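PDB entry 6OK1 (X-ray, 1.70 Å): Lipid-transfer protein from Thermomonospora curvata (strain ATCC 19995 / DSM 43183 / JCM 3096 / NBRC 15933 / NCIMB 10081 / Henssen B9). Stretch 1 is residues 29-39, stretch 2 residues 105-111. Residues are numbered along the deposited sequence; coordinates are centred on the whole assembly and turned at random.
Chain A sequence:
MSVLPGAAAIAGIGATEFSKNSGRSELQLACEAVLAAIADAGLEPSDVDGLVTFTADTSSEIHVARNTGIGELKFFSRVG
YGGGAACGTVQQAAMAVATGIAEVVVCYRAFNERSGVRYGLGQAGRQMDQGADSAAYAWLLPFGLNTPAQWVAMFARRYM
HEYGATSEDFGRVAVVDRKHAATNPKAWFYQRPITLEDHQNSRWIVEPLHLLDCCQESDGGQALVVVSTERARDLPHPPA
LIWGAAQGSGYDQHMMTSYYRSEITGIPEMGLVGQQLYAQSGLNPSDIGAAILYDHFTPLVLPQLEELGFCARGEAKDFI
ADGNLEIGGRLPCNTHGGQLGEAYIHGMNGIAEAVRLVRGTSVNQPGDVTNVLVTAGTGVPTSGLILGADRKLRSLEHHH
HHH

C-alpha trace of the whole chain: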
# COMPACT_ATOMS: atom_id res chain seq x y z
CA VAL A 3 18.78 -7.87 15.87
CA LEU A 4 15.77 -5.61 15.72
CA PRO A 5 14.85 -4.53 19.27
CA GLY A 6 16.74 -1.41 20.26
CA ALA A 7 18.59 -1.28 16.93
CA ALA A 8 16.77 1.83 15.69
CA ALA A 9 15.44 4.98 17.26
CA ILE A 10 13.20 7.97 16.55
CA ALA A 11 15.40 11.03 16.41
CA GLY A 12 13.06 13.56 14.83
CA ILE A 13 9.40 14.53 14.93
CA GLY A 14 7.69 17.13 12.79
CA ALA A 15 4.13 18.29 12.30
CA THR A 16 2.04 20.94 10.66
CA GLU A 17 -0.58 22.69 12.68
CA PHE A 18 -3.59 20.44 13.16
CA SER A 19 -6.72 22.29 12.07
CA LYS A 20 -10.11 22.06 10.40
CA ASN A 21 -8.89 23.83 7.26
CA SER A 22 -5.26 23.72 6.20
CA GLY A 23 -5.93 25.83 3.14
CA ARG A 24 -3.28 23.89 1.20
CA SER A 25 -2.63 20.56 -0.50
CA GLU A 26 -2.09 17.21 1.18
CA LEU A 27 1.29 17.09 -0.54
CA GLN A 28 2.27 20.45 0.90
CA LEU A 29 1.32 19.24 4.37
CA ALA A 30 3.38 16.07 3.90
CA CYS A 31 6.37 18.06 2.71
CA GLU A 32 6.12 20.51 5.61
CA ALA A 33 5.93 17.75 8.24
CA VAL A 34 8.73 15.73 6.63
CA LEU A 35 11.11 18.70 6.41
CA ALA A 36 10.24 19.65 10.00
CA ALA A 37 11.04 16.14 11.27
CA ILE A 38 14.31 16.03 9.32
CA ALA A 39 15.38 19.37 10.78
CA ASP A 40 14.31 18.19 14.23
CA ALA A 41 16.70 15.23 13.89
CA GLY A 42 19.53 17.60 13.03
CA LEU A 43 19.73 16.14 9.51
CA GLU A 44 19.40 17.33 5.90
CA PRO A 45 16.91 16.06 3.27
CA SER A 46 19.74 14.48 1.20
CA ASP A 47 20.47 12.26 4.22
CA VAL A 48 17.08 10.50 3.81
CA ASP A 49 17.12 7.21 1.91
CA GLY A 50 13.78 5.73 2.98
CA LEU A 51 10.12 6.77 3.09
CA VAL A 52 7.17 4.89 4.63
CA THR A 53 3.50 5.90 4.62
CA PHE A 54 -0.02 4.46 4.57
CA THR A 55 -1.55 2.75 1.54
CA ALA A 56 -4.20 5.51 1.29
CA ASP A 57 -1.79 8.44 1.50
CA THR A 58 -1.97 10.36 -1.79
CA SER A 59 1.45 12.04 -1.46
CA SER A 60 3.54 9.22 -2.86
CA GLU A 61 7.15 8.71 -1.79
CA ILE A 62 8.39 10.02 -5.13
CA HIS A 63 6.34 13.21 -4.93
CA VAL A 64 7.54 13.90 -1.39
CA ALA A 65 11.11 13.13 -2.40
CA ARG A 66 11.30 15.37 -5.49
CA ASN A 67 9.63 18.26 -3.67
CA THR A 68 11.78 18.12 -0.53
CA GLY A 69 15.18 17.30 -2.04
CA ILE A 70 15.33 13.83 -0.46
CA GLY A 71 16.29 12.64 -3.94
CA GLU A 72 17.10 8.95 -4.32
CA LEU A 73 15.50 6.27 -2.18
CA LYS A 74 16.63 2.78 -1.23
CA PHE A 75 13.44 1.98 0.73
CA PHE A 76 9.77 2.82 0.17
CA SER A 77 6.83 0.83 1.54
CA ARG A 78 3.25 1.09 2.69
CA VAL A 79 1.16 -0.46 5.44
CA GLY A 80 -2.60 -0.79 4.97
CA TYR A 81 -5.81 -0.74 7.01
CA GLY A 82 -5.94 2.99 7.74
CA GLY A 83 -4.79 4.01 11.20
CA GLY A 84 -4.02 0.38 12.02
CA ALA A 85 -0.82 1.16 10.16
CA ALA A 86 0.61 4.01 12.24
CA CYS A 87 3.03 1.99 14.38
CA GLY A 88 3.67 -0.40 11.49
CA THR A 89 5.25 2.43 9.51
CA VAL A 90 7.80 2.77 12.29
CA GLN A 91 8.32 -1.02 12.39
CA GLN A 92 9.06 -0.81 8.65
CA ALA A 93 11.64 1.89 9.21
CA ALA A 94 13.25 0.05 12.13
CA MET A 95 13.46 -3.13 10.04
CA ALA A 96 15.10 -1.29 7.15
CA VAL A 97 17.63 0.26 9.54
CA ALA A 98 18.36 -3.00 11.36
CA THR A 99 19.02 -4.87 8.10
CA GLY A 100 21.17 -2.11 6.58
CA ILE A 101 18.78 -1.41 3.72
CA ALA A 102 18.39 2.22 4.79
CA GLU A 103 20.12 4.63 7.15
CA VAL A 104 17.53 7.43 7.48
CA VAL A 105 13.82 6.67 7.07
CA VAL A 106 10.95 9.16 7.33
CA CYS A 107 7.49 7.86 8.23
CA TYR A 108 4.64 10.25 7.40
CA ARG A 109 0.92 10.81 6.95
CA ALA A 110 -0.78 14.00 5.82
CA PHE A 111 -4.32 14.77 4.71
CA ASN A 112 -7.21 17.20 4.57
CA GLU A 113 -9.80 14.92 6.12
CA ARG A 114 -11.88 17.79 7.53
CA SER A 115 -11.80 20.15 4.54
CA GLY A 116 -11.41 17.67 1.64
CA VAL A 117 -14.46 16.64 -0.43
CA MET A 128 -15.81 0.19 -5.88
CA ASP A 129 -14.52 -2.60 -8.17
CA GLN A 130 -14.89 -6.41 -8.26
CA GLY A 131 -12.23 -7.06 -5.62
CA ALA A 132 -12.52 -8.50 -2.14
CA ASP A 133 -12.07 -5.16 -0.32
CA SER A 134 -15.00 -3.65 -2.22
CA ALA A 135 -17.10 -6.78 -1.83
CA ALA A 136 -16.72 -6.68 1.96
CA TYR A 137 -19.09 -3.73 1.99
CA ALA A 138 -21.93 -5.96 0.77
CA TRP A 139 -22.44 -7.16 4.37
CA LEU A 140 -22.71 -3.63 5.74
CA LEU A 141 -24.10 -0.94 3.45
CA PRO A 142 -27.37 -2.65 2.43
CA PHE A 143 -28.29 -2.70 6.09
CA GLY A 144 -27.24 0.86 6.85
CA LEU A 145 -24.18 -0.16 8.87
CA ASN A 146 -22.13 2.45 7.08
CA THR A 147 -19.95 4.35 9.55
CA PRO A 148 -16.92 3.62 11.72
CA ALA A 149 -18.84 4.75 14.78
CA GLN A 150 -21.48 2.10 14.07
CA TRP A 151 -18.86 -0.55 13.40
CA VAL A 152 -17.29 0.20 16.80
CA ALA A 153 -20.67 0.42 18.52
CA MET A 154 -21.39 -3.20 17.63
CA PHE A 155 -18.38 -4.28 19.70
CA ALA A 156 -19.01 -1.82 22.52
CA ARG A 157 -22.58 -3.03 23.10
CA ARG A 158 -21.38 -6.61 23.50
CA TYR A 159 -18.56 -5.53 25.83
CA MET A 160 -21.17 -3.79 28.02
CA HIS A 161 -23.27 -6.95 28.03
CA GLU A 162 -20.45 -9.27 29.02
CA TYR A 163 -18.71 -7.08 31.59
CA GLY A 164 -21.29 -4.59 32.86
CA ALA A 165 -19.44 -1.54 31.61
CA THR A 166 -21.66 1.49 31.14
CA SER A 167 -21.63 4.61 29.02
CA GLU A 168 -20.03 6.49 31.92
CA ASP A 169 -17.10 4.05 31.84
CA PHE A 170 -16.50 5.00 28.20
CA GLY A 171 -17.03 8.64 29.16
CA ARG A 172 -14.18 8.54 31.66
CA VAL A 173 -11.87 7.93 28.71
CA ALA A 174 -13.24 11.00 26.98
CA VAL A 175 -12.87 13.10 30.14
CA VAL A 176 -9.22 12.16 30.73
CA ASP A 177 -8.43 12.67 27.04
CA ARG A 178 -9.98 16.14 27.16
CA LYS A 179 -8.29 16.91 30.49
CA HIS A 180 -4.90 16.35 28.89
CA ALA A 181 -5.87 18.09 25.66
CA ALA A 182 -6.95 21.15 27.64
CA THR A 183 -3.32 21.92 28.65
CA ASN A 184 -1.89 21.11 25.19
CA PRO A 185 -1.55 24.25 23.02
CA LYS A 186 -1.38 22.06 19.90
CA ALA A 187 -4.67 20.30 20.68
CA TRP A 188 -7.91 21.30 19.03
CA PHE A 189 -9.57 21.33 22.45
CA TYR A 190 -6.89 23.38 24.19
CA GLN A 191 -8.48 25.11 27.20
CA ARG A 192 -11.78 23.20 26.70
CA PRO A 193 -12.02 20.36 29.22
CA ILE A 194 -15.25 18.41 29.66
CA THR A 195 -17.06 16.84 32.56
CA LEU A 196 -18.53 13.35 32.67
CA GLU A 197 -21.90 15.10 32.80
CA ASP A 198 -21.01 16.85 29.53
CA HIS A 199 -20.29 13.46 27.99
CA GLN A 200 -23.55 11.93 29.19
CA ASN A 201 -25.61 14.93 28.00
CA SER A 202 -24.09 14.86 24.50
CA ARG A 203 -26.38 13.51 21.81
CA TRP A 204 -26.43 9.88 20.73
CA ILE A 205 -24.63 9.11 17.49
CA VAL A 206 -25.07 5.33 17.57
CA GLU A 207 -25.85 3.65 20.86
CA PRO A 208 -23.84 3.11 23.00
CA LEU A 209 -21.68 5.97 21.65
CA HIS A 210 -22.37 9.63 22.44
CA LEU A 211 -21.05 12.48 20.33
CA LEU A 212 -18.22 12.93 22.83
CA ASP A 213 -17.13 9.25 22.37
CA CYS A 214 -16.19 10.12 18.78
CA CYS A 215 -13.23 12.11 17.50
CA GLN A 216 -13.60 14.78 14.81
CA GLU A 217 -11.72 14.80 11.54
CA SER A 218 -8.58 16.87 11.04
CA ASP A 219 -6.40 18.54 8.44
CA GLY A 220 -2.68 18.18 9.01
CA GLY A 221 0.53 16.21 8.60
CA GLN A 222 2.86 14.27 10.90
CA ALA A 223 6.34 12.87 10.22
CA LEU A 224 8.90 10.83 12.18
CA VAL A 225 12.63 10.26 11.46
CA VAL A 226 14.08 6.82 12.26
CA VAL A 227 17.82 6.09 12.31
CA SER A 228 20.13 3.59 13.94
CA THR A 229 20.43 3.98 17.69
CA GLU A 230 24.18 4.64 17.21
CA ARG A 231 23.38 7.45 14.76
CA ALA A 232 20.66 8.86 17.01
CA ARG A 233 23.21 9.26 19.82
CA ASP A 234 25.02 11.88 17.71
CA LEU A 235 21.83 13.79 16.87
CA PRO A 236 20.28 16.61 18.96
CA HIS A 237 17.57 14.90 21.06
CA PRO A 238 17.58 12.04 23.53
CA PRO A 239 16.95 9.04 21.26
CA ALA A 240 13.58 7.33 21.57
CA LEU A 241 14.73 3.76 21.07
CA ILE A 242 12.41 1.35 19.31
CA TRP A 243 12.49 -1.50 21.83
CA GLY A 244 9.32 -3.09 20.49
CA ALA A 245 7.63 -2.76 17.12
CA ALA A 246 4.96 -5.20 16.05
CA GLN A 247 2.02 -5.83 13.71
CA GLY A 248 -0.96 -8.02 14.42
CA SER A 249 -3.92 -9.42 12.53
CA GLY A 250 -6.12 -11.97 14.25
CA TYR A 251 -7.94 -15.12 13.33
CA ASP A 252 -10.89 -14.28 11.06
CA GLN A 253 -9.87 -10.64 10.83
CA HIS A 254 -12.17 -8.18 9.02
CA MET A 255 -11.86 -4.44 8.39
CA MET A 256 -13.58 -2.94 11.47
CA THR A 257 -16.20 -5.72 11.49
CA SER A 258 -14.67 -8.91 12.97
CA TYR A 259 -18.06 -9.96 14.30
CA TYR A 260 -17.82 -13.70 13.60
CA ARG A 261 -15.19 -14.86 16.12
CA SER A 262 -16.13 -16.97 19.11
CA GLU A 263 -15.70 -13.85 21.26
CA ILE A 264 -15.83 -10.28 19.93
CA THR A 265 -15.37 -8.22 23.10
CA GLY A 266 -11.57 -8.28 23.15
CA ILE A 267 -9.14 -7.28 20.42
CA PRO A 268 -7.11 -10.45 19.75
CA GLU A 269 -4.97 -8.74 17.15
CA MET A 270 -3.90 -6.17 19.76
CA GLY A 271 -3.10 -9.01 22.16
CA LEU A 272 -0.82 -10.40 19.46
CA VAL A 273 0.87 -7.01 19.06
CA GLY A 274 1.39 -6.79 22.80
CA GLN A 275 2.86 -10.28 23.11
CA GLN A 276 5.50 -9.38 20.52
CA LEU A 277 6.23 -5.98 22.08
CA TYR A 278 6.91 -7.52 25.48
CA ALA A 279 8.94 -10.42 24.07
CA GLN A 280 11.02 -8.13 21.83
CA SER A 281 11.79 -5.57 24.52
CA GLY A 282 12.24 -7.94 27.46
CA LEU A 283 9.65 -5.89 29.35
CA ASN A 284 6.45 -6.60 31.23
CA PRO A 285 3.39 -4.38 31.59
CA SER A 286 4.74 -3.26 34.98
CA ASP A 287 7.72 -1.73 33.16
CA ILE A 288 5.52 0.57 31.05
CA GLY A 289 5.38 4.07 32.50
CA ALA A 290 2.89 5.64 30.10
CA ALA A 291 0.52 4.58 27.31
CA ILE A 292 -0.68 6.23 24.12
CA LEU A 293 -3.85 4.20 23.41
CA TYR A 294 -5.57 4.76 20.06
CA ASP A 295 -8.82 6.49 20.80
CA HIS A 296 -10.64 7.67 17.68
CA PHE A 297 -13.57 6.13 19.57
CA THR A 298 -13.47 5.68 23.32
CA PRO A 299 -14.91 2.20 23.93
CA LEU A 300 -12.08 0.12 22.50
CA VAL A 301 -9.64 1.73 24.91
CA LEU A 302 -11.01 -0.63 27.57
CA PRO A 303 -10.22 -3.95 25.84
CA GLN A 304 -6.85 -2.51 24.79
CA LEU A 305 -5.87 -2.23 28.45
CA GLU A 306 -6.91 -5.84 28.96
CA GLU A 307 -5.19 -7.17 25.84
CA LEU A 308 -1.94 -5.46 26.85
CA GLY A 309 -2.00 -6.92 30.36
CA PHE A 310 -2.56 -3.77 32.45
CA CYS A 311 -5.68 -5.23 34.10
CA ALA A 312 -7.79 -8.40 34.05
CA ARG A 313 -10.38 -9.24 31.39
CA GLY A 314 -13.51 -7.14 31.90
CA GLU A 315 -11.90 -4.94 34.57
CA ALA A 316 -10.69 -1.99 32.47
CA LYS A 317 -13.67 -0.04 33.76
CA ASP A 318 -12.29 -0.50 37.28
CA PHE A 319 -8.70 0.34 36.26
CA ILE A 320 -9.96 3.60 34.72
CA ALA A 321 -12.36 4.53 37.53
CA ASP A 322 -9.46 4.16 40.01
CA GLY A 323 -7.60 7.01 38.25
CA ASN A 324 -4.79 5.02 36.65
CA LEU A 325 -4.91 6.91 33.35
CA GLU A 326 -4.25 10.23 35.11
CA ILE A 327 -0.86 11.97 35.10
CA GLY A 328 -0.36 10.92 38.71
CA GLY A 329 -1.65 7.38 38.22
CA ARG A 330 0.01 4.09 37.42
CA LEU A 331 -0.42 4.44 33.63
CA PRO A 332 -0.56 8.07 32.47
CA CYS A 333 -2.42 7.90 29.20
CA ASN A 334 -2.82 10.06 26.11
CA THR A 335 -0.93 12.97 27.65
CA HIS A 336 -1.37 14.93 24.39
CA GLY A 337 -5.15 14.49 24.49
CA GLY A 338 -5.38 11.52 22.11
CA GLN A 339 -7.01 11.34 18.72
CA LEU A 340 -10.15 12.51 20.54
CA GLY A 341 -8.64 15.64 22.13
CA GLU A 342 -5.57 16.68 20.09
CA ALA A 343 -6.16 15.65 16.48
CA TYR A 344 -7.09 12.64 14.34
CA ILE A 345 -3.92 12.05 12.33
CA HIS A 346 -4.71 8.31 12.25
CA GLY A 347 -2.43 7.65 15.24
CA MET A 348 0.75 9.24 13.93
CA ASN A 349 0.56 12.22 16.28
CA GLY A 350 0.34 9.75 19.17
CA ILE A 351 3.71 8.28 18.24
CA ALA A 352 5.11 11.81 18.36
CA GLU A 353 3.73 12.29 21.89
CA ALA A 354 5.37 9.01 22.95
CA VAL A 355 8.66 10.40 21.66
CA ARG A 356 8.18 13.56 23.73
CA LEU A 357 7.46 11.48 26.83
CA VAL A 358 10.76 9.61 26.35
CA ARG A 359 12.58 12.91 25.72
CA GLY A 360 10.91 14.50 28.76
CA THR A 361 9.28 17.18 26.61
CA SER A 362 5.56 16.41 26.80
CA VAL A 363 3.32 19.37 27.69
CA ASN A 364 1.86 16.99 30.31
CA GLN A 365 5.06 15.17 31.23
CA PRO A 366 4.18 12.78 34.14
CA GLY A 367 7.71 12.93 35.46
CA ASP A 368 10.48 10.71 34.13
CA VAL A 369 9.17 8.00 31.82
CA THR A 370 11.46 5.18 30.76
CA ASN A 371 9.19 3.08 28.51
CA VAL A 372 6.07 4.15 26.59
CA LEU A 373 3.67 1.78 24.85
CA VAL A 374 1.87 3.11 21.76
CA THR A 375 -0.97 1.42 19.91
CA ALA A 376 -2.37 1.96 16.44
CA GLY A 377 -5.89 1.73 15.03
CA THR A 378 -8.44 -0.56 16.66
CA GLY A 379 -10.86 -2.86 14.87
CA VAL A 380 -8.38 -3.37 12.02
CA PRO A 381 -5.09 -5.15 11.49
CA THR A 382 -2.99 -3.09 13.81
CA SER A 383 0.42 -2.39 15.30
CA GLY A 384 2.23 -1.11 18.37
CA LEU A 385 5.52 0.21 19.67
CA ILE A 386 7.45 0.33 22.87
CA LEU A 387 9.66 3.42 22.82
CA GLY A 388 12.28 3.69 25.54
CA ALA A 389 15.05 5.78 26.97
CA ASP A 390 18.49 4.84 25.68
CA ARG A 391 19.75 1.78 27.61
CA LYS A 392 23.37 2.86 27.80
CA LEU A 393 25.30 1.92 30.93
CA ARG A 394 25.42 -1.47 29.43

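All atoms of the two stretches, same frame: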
# COMPACT_ATOMS: atom_id res chain seq x y z
N LEU A 29 1.27 19.60 2.96
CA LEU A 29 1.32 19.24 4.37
C LEU A 29 2.37 18.15 4.62
O LEU A 29 3.09 18.19 5.62
CB LEU A 29 -0.04 18.76 4.84
CG LEU A 29 -1.20 19.77 4.77
CD1 LEU A 29 -2.50 19.09 5.13
CD2 LEU A 29 -0.93 20.94 5.73
N ALA A 30 2.40 17.13 3.76
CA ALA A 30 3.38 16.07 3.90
C ALA A 30 4.78 16.63 3.83
O ALA A 30 5.63 16.30 4.66
CB ALA A 30 3.18 15.00 2.84
N CYS A 31 5.03 17.49 2.85
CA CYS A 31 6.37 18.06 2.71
C CYS A 31 6.74 18.90 3.92
O CYS A 31 7.88 18.83 4.40
CB CYS A 31 6.45 18.88 1.43
SG CYS A 31 6.38 17.88 -0.04
N GLU A 32 5.81 19.70 4.43
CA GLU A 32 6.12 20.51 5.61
C GLU A 32 6.48 19.62 6.80
O GLU A 32 7.48 19.88 7.48
CB GLU A 32 4.95 21.42 5.98
CG GLU A 32 4.76 22.58 5.02
CD GLU A 32 3.58 23.45 5.38
OE1 GLU A 32 3.17 23.46 6.57
OE2 GLU A 32 3.06 24.14 4.48
N ALA A 33 5.67 18.61 7.08
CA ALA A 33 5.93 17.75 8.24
C ALA A 33 7.25 17.00 8.08
O ALA A 33 8.03 16.89 9.04
CB ALA A 33 4.75 16.77 8.41
N VAL A 34 7.51 16.50 6.88
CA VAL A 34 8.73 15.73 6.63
C VAL A 34 9.96 16.60 6.82
O VAL A 34 10.91 16.21 7.50
CB VAL A 34 8.68 15.13 5.22
CG1 VAL A 34 10.03 14.66 4.75
CG2 VAL A 34 7.66 13.98 5.18
N LEU A 35 9.98 17.79 6.21
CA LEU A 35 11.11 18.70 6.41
C LEU A 35 11.27 19.08 7.88
O LEU A 35 12.40 19.22 8.37
CB LEU A 35 10.95 19.95 5.55
CG LEU A 35 11.19 19.70 4.05
CD1 LEU A 35 10.91 20.96 3.24
CD2 LEU A 35 12.63 19.23 3.77
N ALA A 36 10.16 19.28 8.59
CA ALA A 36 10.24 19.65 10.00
C ALA A 36 10.86 18.53 10.82
O ALA A 36 11.69 18.79 11.70
CB ALA A 36 8.86 20.02 10.54
N ALA A 37 10.50 17.28 10.53
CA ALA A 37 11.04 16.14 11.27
C ALA A 37 12.53 15.95 10.98
O ALA A 37 13.33 15.70 11.89
CB ALA A 37 10.27 14.86 10.94
N ILE A 38 12.91 16.13 9.72
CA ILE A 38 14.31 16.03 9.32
C ILE A 38 15.14 17.07 10.06
O ILE A 38 16.20 16.76 10.63
CB ILE A 38 14.41 16.20 7.79
CG1 ILE A 38 13.79 14.98 7.07
CG2 ILE A 38 15.86 16.41 7.35
CD1 ILE A 38 13.56 15.16 5.56
N ALA A 39 14.67 18.31 10.06
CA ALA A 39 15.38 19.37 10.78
C ALA A 39 15.43 19.07 12.28
O ALA A 39 16.43 19.35 12.94
CB ALA A 39 14.70 20.71 10.52
N VAL A 105 15.15 6.96 7.60
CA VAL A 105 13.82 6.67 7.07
C VAL A 105 12.85 7.67 7.68
O VAL A 105 12.84 7.87 8.89
CB VAL A 105 13.39 5.23 7.36
CG1 VAL A 105 12.03 4.94 6.68
CG2 VAL A 105 14.48 4.24 6.87
N VAL A 106 12.02 8.29 6.84
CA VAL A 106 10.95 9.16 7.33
C VAL A 106 9.61 8.47 7.15
O VAL A 106 9.27 8.04 6.05
CB VAL A 106 10.97 10.53 6.63
CG1 VAL A 106 9.99 11.45 7.28
CG2 VAL A 106 12.38 11.14 6.70
N CYS A 107 8.84 8.38 8.23
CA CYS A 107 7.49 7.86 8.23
C CYS A 107 6.53 9.04 8.29
O CYS A 107 6.74 9.94 9.11
CB CYS A 107 7.26 6.94 9.43
SG CYS A 107 8.54 5.71 9.68
N TYR A 108 5.50 9.06 7.44
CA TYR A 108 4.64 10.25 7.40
C TYR A 108 3.20 9.90 7.05
O TYR A 108 2.89 8.84 6.50
CB TYR A 108 5.17 11.29 6.40
CG TYR A 108 5.15 10.84 4.94
CD1 TYR A 108 6.21 10.15 4.40
CD2 TYR A 108 4.07 11.13 4.11
CE1 TYR A 108 6.19 9.74 3.07
CE2 TYR A 108 4.04 10.70 2.79
CZ TYR A 108 5.11 10.03 2.28
OH TYR A 108 5.12 9.60 0.99
N ARG A 109 2.30 10.84 7.37
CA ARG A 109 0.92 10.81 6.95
C ARG A 109 0.44 12.25 6.94
O ARG A 109 0.68 12.98 7.91
CB ARG A 109 0.06 9.95 7.90
CG ARG A 109 -1.37 9.71 7.44
CD ARG A 109 -1.43 8.71 6.31
NE ARG A 109 -2.82 8.38 5.96
CZ ARG A 109 -3.53 8.95 5.00
NH1 ARG A 109 -3.02 9.90 4.21
NH2 ARG A 109 -4.80 8.57 4.83
N ALA A 110 -0.22 12.65 5.87
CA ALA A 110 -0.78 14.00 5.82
C ALA A 110 -2.05 14.00 4.98
O ALA A 110 -2.13 13.35 3.94
CB ALA A 110 0.22 15.01 5.25
N PHE A 111 -3.06 14.74 5.44
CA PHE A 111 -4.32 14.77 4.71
C PHE A 111 -5.14 15.98 5.10
O PHE A 111 -4.90 16.64 6.13
CB PHE A 111 -5.14 13.48 4.92
CG PHE A 111 -5.23 12.99 6.36
CD1 PHE A 111 -5.60 13.83 7.40
CD2 PHE A 111 -5.02 11.64 6.64
CE1 PHE A 111 -5.73 13.36 8.71
CE2 PHE A 111 -5.16 11.15 7.94
CZ PHE A 111 -5.50 12.02 8.99

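This is a purely apolar helix-on-strand packing, in which one side of helix 29-39 lies over alternate residues of strand 105-111 with no hydrogen bond or salt bridge between them. The two run roughly antiparallel, at 147° between their N-to-C directions, and their axes approach to 7.6 Å, burying 349 Å² in total.

The strand sets the first rule: alternation. Val106, Tyr108 and Ala110 point their CA-to-CB bonds toward the helix, while Cys107, Arg109 and Phe111 point theirs away. The helix answers with a spacing of four, as Ala30, Val34 and Ile38 follow one another along the strand in reverse order. Their CA-to-CB bonds run sideways; those of Leu29, Ala33 and Ala37 point toward the strand, though the two alanines make no contact within 4.5 Å.

The second rule is to keep side chains small where the backbones come closest. The CA atoms of Ala30 and Ala110 are 5.0 Å apart, and both residues are alanine: Ala110 CB sits 3.4 Å from Ala30 N and 3.8 Å from Ala30 CB. A methyl suits this spot because it packs directly against the helix backbone. Leu29, though larger, adds its CB, 3.8 Å from Ala110 CB, and its m,t rotamer sends CD1 on to 3.6 Å from the carbonyl O of Phe111, so Phe111 takes part through its backbone.

Further along, where the CA atoms of Val34 and Tyr108 stand 6.9 Å apart, branched side chains fill the wider gap. Val34 CG2 lies 3.9 Å from Tyr108 CB and 4.0 Å from Val106 CG1, bridging two successive inward strand residues. The end of Ile38 comes nearer than its start, with CG1 4.1 Å from Val106 CG2. The Tyr108 ring meets Ala30 CB obliquely, at 4.2 Å from CD2, while its OH is hydrogen-bonded elsewhere in the structure.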